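Local coordinates for protein proteasome accessory factor B/C (PafBC) (Paenarthrobacter aurescens, PDB 6SJ9) that probably regulates transcription in the bacterial DNA damage response, using winged helix-turn-helix and WYL domains, at residues 357-360 with 364-367; 403-406 with 411-414. One frame throughout, in Å; residues are numbered along the deposited sequence.

Contact 1. Residues 357-360 with 364-367; sequences PFLV and GLHI
Leu365 packs against Phe358 and Leu359 in a winged helix-turn-helix domain, where a short loop leads from helix 346-360 to strand 365-366. The dense part is Leu365 set between CB of Phe358 and the side chain of Leu359. CG of Leu365 lies opposite its own backbone N (chi1 -169°), 3.8 Å from CB of Phe358, and carries CD1 toward Leu359. That CD1 sits 3.8 Å from CG of Leu359. The CD2 methyl of Leu359 also meets CB of Leu365 at 3.9 Å, and the two leucine side chains cross at an oblique angle. Both leucines are buried. Leu359 also reaches Leu385 and Leu388 of helix 378-389, and Leu365 reaches Val370 of helix 367-374.

The Phe358 ring and Gly364 form the looser side. The ring leads away from the strand, and Phe358 stays partly exposed although its side chain also packs on Val370. Gly364 is partly exposed too. It takes a positive phi (77°), which suits glycine. No hydrogen bond joins the two segments; their side chains meet by apolar packing. Their backbones touch where Phe358 O comes within 3.1 Å of Gly364 C.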
loop_
_atom_site.group_PDB
_atom_site.type_symbol
_atom_site.label_atom_id
_atom_site.label_comp_id
_atom_site.label_asym_id
_atom_site.label_seq_id
_atom_site.Cartn_x
_atom_site.Cartn_y
_atom_site.Cartn_z
ATOM N N PRO A 357 -6.273 16.153 6.596
ATOM C CA PRO A 357 -6.225 17.461 7.312
ATOM C C PRO A 357 -6.537 17.357 8.804
ATOM O O PRO A 357 -5.991 18.145 9.588
ATOM C CB PRO A 357 -7.271 18.323 6.583
ATOM C CG PRO A 357 -7.298 17.761 5.189
ATOM C CD PRO A 357 -7.110 16.224 5.383
ATOM N N PHE A 358 -7.407 16.424 9.225
ATOM C CA PHE A 358 -7.635 16.212 10.660
ATOM C C PHE A 358 -6.398 15.660 11.341
ATOM O O PHE A 358 -6.003 16.144 12.403
ATOM C CB PHE A 358 -8.787 15.231 10.890
ATOM C CG PHE A 358 -10.101 15.753 10.467
ATOM C CD1 PHE A 358 -10.828 16.614 11.313
ATOM C CD2 PHE A 358 -10.605 15.435 9.221
ATOM C CE1 PHE A 358 -12.065 17.111 10.941
ATOM C CE2 PHE A 358 -11.818 15.933 8.829
ATOM C CZ PHE A 358 -12.560 16.788 9.677
ATOM N N LEU A 359 -5.773 14.654 10.725
ATOM C CA LEU A 359 -4.645 13.952 11.321
ATOM C C LEU A 359 -3.457 14.875 11.554
ATOM O O LEU A 359 -2.704 14.683 12.521
ATOM C CB LEU A 359 -4.248 12.764 10.429
ATOM C CG LEU A 359 -5.130 11.512 10.467
ATOM C CD1 LEU A 359 -4.770 10.541 9.320
ATOM C CD2 LEU A 359 -5.000 10.762 11.813
ATOM N N VAL A 360 -3.236 15.850 10.659
ATOM C CA VAL A 360 -2.084 16.746 10.784
ATOM C C VAL A 360 -2.433 18.051 11.481
ATOM O O VAL A 360 -1.527 18.853 11.735
ATOM C CB VAL A 360 -1.417 17.116 9.431
ATOM C CG1 VAL A 360 -0.973 15.893 8.640
ATOM C CG2 VAL A 360 -2.285 18.087 8.631
ATOM N N GLY A 364 -5.409 17.263 16.016
ATOM C CA GLY A 364 -5.532 15.884 15.620
ATOM C C GLY A 364 -6.948 15.491 15.233
ATOM O O GLY A 364 -7.863 16.299 15.094
ATOM N N LEU A 365 -7.117 14.194 15.121
ATOM C CA LEU A 365 -8.329 13.578 14.615
ATOM C C LEU A 365 -9.025 12.976 15.827
ATOM O O LEU A 365 -8.500 12.027 16.423
ATOM C CB LEU A 365 -7.982 12.513 13.563
ATOM C CG LEU A 365 -9.213 11.999 12.766
ATOM C CD1 LEU A 365 -8.766 11.284 11.491
ATOM C CD2 LEU A 365 -10.063 11.072 13.593
ATOM N N HIS A 366 -10.176 13.555 16.223
ATOM C CA HIS A 366 -10.979 12.997 17.312
ATOM C C HIS A 366 -11.989 12.006 16.738
ATOM O O HIS A 366 -12.902 12.377 15.988
ATOM C CB HIS A 366 -11.664 14.098 18.121
ATOM C CG HIS A 366 -10.705 14.851 18.980
ATOM N ND1 HIS A 366 -10.363 14.432 20.246
ATOM C CD2 HIS A 366 -9.948 15.946 18.727
ATOM C CE1 HIS A 366 -9.468 15.258 20.758
ATOM N NE2 HIS A 366 -9.205 16.189 19.859
ATOM N N ILE A 367 -11.812 10.744 17.075
ATOM C CA ILE A 367 -12.438 9.701 16.270
ATOM C C ILE A 367 -13.965 9.821 16.300
ATOM O O ILE A 367 -14.610 9.831 15.235
ATOM C CB ILE A 367 -11.959 8.318 16.712
ATOM C CG1 ILE A 367 -10.541 8.123 16.188
ATOM C CG2 ILE A 367 -12.845 7.227 16.073
ATOM C CD1 ILE A 367 -9.835 6.966 16.806
#

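Contact 2. Residues 403-406 with 411-414; sequences DIQW and VYIS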
loop_
_atom_site.group_PDB
_atom_site.type_symbol
_atom_site.label_atom_id
_atom_site.label_comp_id
_atom_site.label_asym_id
_atom_site.label_seq_id
_atom_site.Cartn_x
_atom_site.Cartn_y
_atom_site.Cartn_z
ATOM N N ASP A 403 5.522 10.305 11.996
ATOM C CA ASP A 403 5.379 10.005 13.419
ATOM C C ASP A 403 3.896 10.043 13.751
ATOM O O ASP A 403 3.267 11.104 13.668
ATOM C CB ASP A 403 6.106 11.004 14.329
ATOM C CG ASP A 403 7.616 10.931 14.226
ATOM O OD1 ASP A 403 8.278 11.749 14.908
ATOM O OD2 ASP A 403 8.138 10.086 13.460
ATOM N N ILE A 404 3.376 8.901 14.196
ATOM C CA ILE A 404 1.961 8.695 14.489
ATOM C C ILE A 404 1.784 8.407 15.982
ATOM O O ILE A 404 2.528 7.588 16.550
ATOM C CB ILE A 404 1.398 7.539 13.650
ATOM C CG1 ILE A 404 1.586 7.899 12.176
ATOM C CG2 ILE A 404 -0.089 7.370 13.954
ATOM C CD1 ILE A 404 1.506 6.765 11.234
ATOM N N GLN A 405 0.829 9.120 16.610
ATOM C CA GLN A 405 0.330 8.859 17.963
ATOM C C GLN A 405 -1.165 8.508 17.869
ATOM O O GLN A 405 -1.955 9.239 17.252
ATOM C CB GLN A 405 0.433 10.055 18.921
ATOM C CG GLN A 405 1.816 10.461 19.346
ATOM C CD GLN A 405 2.629 11.022 18.181
ATOM O OE1 GLN A 405 3.788 10.706 18.050
ATOM N NE2 GLN A 405 2.017 11.865 17.341
ATOM N N TRP A 406 -1.561 7.462 18.563
ATOM C CA TRP A 406 -2.965 7.044 18.601
ATOM C C TRP A 406 -3.336 6.779 20.050
ATOM O O TRP A 406 -3.019 5.712 20.584
ATOM C CB TRP A 406 -3.168 5.815 17.756
ATOM C CG TRP A 406 -4.581 5.400 17.581
ATOM C CD1 TRP A 406 -5.606 5.454 18.508
ATOM C CD2 TRP A 406 -5.143 4.822 16.398
ATOM N NE1 TRP A 406 -6.763 4.953 17.958
ATOM C CE2 TRP A 406 -6.512 4.533 16.680
ATOM C CE3 TRP A 406 -4.636 4.533 15.128
ATOM C CZ2 TRP A 406 -7.369 3.986 15.737
ATOM C CZ3 TRP A 406 -5.502 3.953 14.177
ATOM C CH2 TRP A 406 -6.851 3.713 14.487
ATOM N N VAL A 411 -6.251 10.517 17.224
ATOM C CA VAL A 411 -5.153 10.118 16.334
ATOM C C VAL A 411 -4.516 11.365 15.736
ATOM O O VAL A 411 -5.212 12.236 15.201
ATOM C CB VAL A 411 -5.608 9.166 15.196
ATOM C CG1 VAL A 411 -4.311 8.525 14.463
ATOM C CG2 VAL A 411 -6.496 8.074 15.746
ATOM N N TYR A 412 -3.195 11.456 15.814
ATOM C CA TYR A 412 -2.557 12.634 15.240
ATOM C C TYR A 412 -1.171 12.268 14.729
ATOM O O TYR A 412 -0.483 11.416 15.299
ATOM C CB TYR A 412 -2.521 13.835 16.221
ATOM C CG TYR A 412 -1.923 13.590 17.579
ATOM C CD1 TYR A 412 -2.577 12.809 18.534
ATOM C CD2 TYR A 412 -0.708 14.182 17.926
ATOM C CE1 TYR A 412 -2.015 12.591 19.785
ATOM C CE2 TYR A 412 -0.138 13.976 19.186
ATOM C CZ TYR A 412 -0.789 13.181 20.105
ATOM O OH TYR A 412 -0.206 12.978 21.347
ATOM N N ILE A 413 -0.840 12.861 13.590
ATOM C CA ILE A 413 0.434 12.707 12.904
ATOM C C ILE A 413 1.234 13.950 13.252
ATOM O O ILE A 413 0.865 15.051 12.854
ATOM C CB ILE A 413 0.219 12.542 11.393
ATOM C CG1 ILE A 413 -0.567 11.260 11.153
ATOM C CG2 ILE A 413 1.528 12.497 10.668
ATOM C CD1 ILE A 413 -0.885 10.912 9.701
ATOM N N SER A 414 2.228 13.799 14.119
ATOM C CA SER A 414 2.937 14.942 14.681
ATOM C C SER A 414 3.731 15.727 13.628
ATOM O O SER A 414 4.372 15.149 12.740
ATOM C CB SER A 414 3.837 14.485 15.829
ATOM O OG SER A 414 4.783 13.529 15.402
HETATM O O HOH W 1 5.072 12.951 11.215
#
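The indole of Trp406 takes CG2 of Val411 over one face. The methyl lies 3.6 Å from the centroid of the five-membered ring and only 9° off its normal, a CH-pi contact. Phe150 meets the indole edge-to-face. On the other side of the hairpin, CB of Gln405 lies over one face of the Tyr412 ring, 3.8 Å from its centroid and offset toward the rim. Chi1 of 54° sets CG of Tyr412 between its own N and carbonyl carbon, which turns the ring back over Gln405. Its OH bonds to Glu407, and its ring stacks with His410.

The strands are antiparallel. Gln405 and Tyr412 form the hydrogen-bonded pair: Gln405 N reaches Tyr412 O at 3.0 Å, and Tyr412 N reaches Gln405 O at 2.9 Å. Ser414 N donates to Asp403 O at 2.9 Å. Ser414 OG adds a weak bond to the same oxygen. Beyond it, a water accepts from Asp403 N and donates to Ser414 O.

This hairpin is probably the wing of the domain. Ile404, Trp406 and Val411 face helix 378-389, while Gln405, Tyr412 and Ser414 face helix 232-237. Strand 404-407 also pairs with strand 175-188 of the WYL sheet.

How the contacts relate
Both contacts belong to the same winged helix-turn-helix domain. Contact 2 includes strand 410-413, and both segments of contact 1 border it. Contact 2 is buried, lying between helices 378-389 and 232-237; contact 1 is only partly buried. Their chemistry differs: contact 1 has apolar side-chain packing and no hydrogen bond between its segments, whereas contact 2 combines strand hydrogen bonds and a bridging water with CH-pi packing. Strand 365-366 extends the hairpin sheet, with a probable hydrogen bond from Leu365 N to Val411 O (2.7 Å). Helix 346-360 joins in through a probable bond from Ile413 N to Leu359 O (2.8 Å). CD2 of Leu359 packs on CG1 of Val411 at 3.5 Å. Both contacts also reach helix 378-389.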